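Long-range contact in 4-hydroxy-3-methylbut-2-enyl diphosphate reductase, apicoplast (Plasmodium falciparum, PDB 4N7B), which reduces (E)-4-hydroxy-3-methylbut-2-enyl diphosphate to isopentenyl and dimethylallyl diphosphate with an iron-sulfur cluster, the last step of isoprenoid precursor synthesis in the apicoplast: residues V321-A329 and G348-T357. Numbering follows the deposited sequence.
Sequences VHVYVQMKA and GTYNEAPHCT. With NA (sodium ion), chain F.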
loop_
_atom_site.group_PDB
_atom_site.type_symbol
_atom_site.label_atom_id
_atom_site.label_comp_id
_atom_site.label_asym_id
_atom_site.label_seq_id
_atom_site.Cartn_x
_atom_site.Cartn_y
_atom_site.Cartn_z
ATOM N N VAL A 321 -7.082 6.529 8.784
ATOM C CA VAL A 321 -8.001 7.216 7.869
ATOM C C VAL A 321 -9.443 6.843 8.208
ATOM O O VAL A 321 -10.313 7.716 8.332
ATOM C CB VAL A 321 -7.696 6.903 6.381
ATOM C CG1 VAL A 321 -8.623 7.669 5.461
ATOM C CG2 VAL A 321 -6.273 7.280 6.063
ATOM N N HIS A 322 -9.686 5.553 8.408
ATOM C CA HIS A 322 -11.019 5.074 8.792
ATOM C C HIS A 322 -11.535 5.842 9.991
ATOM O O HIS A 322 -12.709 6.215 10.065
ATOM C CB HIS A 322 -10.969 3.585 9.141
ATOM C CG HIS A 322 -10.909 2.684 7.942
ATOM N ND1 HIS A 322 -11.747 1.602 7.782
ATOM C CD2 HIS A 322 -10.109 2.705 6.849
ATOM C CE1 HIS A 322 -11.467 0.997 6.641
ATOM N NE2 HIS A 322 -10.479 1.648 6.054
ATOM N N VAL A 323 -10.632 6.085 10.929
ATOM C CA VAL A 323 -10.980 6.664 12.210
ATOM C C VAL A 323 -11.335 8.149 12.078
ATOM O O VAL A 323 -12.350 8.601 12.605
ATOM C CB VAL A 323 -9.806 6.454 13.199
ATOM C CG1 VAL A 323 -9.781 7.535 14.233
ATOM C CG2 VAL A 323 -9.911 5.076 13.825
ATOM N N TYR A 324 -10.512 8.910 11.370
ATOM C CA TYR A 324 -10.832 10.314 11.134
ATOM C C TYR A 324 -12.179 10.466 10.420
ATOM O O TYR A 324 -12.938 11.383 10.709
ATOM C CB TYR A 324 -9.734 10.998 10.315
ATOM C CG TYR A 324 -8.652 11.583 11.190
ATOM C CD1 TYR A 324 -8.787 12.849 11.759
ATOM C CD2 TYR A 324 -7.523 10.844 11.496
ATOM C CE1 TYR A 324 -7.794 13.372 12.584
ATOM C CE2 TYR A 324 -6.535 11.350 12.309
ATOM C CZ TYR A 324 -6.663 12.609 12.845
ATOM O OH TYR A 324 -5.652 13.076 13.658
ATOM N N VAL A 325 -12.472 9.560 9.495
ATOM C CA VAL A 325 -13.699 9.636 8.730
ATOM C C VAL A 325 -14.921 9.496 9.648
ATOM O O VAL A 325 -15.867 10.289 9.574
ATOM C CB VAL A 325 -13.729 8.551 7.641
ATOM C CG1 VAL A 325 -15.148 8.341 7.148
ATOM C CG2 VAL A 325 -12.797 8.936 6.482
ATOM N N GLN A 326 -14.903 8.483 10.503
ATOM C CA GLN A 326 -15.992 8.272 11.449
ATOM C C GLN A 326 -16.116 9.461 12.387
ATOM O O GLN A 326 -17.220 9.913 12.698
ATOM C CB GLN A 326 -15.740 7.016 12.277
ATOM C CG GLN A 326 -16.061 5.713 11.554
ATOM C CD GLN A 326 -15.587 4.482 12.337
ATOM O OE1 GLN A 326 -14.444 4.051 12.191
ATOM N NE2 GLN A 326 -16.463 3.927 13.176
ATOM N N MET A 327 -14.976 9.966 12.849
ATOM C CA MET A 327 -14.971 11.035 13.850
ATOM C C MET A 327 -15.539 12.335 13.294
ATOM O O MET A 327 -16.285 13.052 13.974
ATOM C CB MET A 327 -13.553 11.287 14.339
ATOM C CG MET A 327 -13.429 12.470 15.291
ATOM S SD MET A 327 -11.717 12.691 15.817
ATOM C CE MET A 327 -10.808 12.728 14.298
ATOM N N LYS A 328 -15.172 12.650 12.060
ATOM C CA LYS A 328 -15.636 13.891 11.443
ATOM C C LYS A 328 -17.065 13.770 10.960
ATOM O O LYS A 328 -17.811 14.751 10.944
ATOM C CB LYS A 328 -14.708 14.300 10.303
ATOM C CG LYS A 328 -13.363 14.780 10.809
ATOM C CD LYS A 328 -13.552 15.994 11.713
ATOM C CE LYS A 328 -12.268 16.399 12.382
ATOM N NZ LYS A 328 -12.454 17.690 13.086
ATOM N N ALA A 329 -17.474 12.562 10.593
ATOM C CA ALA A 329 -18.855 12.373 10.161
ATOM C C ALA A 329 -19.767 12.585 11.352
ATOM O O ALA A 329 -20.844 13.150 11.215
ATOM C CB ALA A 329 -19.058 10.999 9.579
ATOM N N GLY A 348 -13.152 0.274 1.545
ATOM C CA GLY A 348 -13.243 0.043 2.977
ATOM C C GLY A 348 -13.393 1.333 3.769
ATOM O O GLY A 348 -14.206 1.419 4.680
ATOM N N THR A 349 -12.604 2.341 3.420
ATOM C CA THR A 349 -12.679 3.641 4.080
ATOM C C THR A 349 -14.017 4.333 3.803
ATOM O O THR A 349 -14.648 4.897 4.696
ATOM C CB THR A 349 -11.560 4.565 3.577
ATOM O OG1 THR A 349 -10.292 4.047 3.997
ATOM C CG2 THR A 349 -11.751 5.976 4.130
ATOM N N TYR A 350 -14.438 4.293 2.543
ATOM C CA TYR A 350 -15.708 4.872 2.133
ATOM C C TYR A 350 -16.830 4.347 3.019
ATOM O O TYR A 350 -17.666 5.104 3.498
ATOM C CB TYR A 350 -15.990 4.533 0.662
ATOM C CG TYR A 350 -17.337 5.038 0.144
ATOM C CD1 TYR A 350 -17.491 6.334 -0.337
ATOM C CD2 TYR A 350 -18.457 4.221 0.161
ATOM C CE1 TYR A 350 -18.727 6.797 -0.787
ATOM C CE2 TYR A 350 -19.694 4.677 -0.297
ATOM C CZ TYR A 350 -19.819 5.961 -0.771
ATOM O OH TYR A 350 -21.044 6.400 -1.226
ATOM N N ASN A 351 -16.846 3.043 3.262
ATOM C CA ASN A 351 -17.990 2.442 3.929
ATOM C C ASN A 351 -18.056 2.717 5.424
ATOM O O ASN A 351 -18.955 2.233 6.101
ATOM C CB ASN A 351 -18.042 0.947 3.635
ATOM C CG ASN A 351 -18.713 0.655 2.307
ATOM O OD1 ASN A 351 -19.674 1.321 1.936
ATOM N ND2 ASN A 351 -18.202 -0.323 1.582
ATOM N N GLU A 352 -17.124 3.511 5.938
ATOM C CA GLU A 352 -17.199 3.927 7.335
ATOM C C GLU A 352 -18.217 5.057 7.488
ATOM O O GLU A 352 -18.787 5.233 8.558
ATOM C CB GLU A 352 -15.832 4.370 7.847
ATOM C CG GLU A 352 -14.784 3.257 7.914
ATOM C CD GLU A 352 -14.963 2.323 9.112
ATOM O OE1 GLU A 352 -15.878 2.551 9.928
ATOM O OE2 GLU A 352 -14.180 1.355 9.240
ATOM N N ALA A 353 -18.447 5.817 6.421
ATOM C CA ALA A 353 -19.464 6.868 6.434
ATOM C C ALA A 353 -20.030 7.064 5.024
ATOM O O ALA A 353 -19.944 8.151 4.458
ATOM C CB ALA A 353 -18.873 8.171 6.960
ATOM N N PRO A 354 -20.631 6.007 4.459
ATOM C CA PRO A 354 -20.997 5.958 3.036
ATOM C C PRO A 354 -21.991 7.048 2.602
ATOM O O PRO A 354 -21.921 7.526 1.468
ATOM C CB PRO A 354 -21.628 4.565 2.889
ATOM C CG PRO A 354 -22.127 4.221 4.258
ATOM C CD PRO A 354 -21.174 4.866 5.219
ATOM N N HIS A 355 -22.892 7.446 3.488
ATOM C CA HIS A 355 -23.956 8.370 3.109
ATOM C C HIS A 355 -23.503 9.822 3.142
ATOM O O HIS A 355 -24.214 10.693 2.660
ATOM C CB HIS A 355 -25.179 8.183 4.011
ATOM C CG HIS A 355 -25.775 6.813 3.936
ATOM N ND1 HIS A 355 -25.724 6.038 2.792
ATOM C CD2 HIS A 355 -26.426 6.069 4.860
ATOM C CE1 HIS A 355 -26.316 4.883 3.019
ATOM N NE2 HIS A 355 -26.752 4.874 4.269
ATOM N N CYS A 356 -22.320 10.085 3.697
ATOM C CA CYS A 356 -21.817 11.452 3.740
ATOM C C CYS A 356 -20.399 11.546 3.171
ATOM O O CYS A 356 -19.706 12.535 3.382
ATOM C CB CYS A 356 -21.883 12.015 5.166
ATOM S SG CYS A 356 -20.769 11.185 6.298
ATOM N N THR A 357 -19.978 10.526 2.428
ATOM C CA THR A 357 -18.664 10.547 1.800
ATOM C C THR A 357 -18.780 10.654 0.273
ATOM O O THR A 357 -19.738 10.160 -0.336
ATOM C CB THR A 357 -17.813 9.312 2.175
ATOM O OG1 THR A 357 -17.591 9.286 3.591
ATOM C CG2 THR A 357 -16.465 9.357 1.467
HETATM NA NA NA F . -2.996 11.731 13.696
#
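H322, T349 and E352 form the polar end of a contact within one α/β domain of the IspH fold, where helix 316-329 packs against the last turn of helix 344-350 and the turn and loop that follow, up to strand 357-360. T349 CA covers one face of the H322 ring, 3.9 Å from its centroid, a CH-pi contact, while the carboxylate of E352 comes to the ND1 edge. There H322 ND1 donates to E352 OE2 (2.8 Å, N-H...O 156°), a His-carboxylate hydrogen bond that meets the anti side of the oxygen, with ring and carboxylate planes 71° apart. The bend of E352 at chi2 (-77°) turns the carboxylate toward H322 ND1. E352 OE1 stands 3.1 Å from Q326 OE1, two acceptors, unbonded. T349 OG1 hydrogen-bonds the backbone O of E345, whose side chain is the probable proton donor, while T349 CG2 turns into the hydrocarbon side, 3.8 Å from V321 CG1 and 3.9 Å from V325 CG2. V321 also adjoins T383, a likely substrate-binding residue, so this end borders the active site. Farther along, V325 CG1 meets A353 CB, at the last position of the Y350-A353 type I turn, and A329 CB rests against C356 SG at 3.7 Å. The turn's exit is tied down at A353 O, which C356 N and T357 OG1 approach from opposite faces of the carbonyl plane.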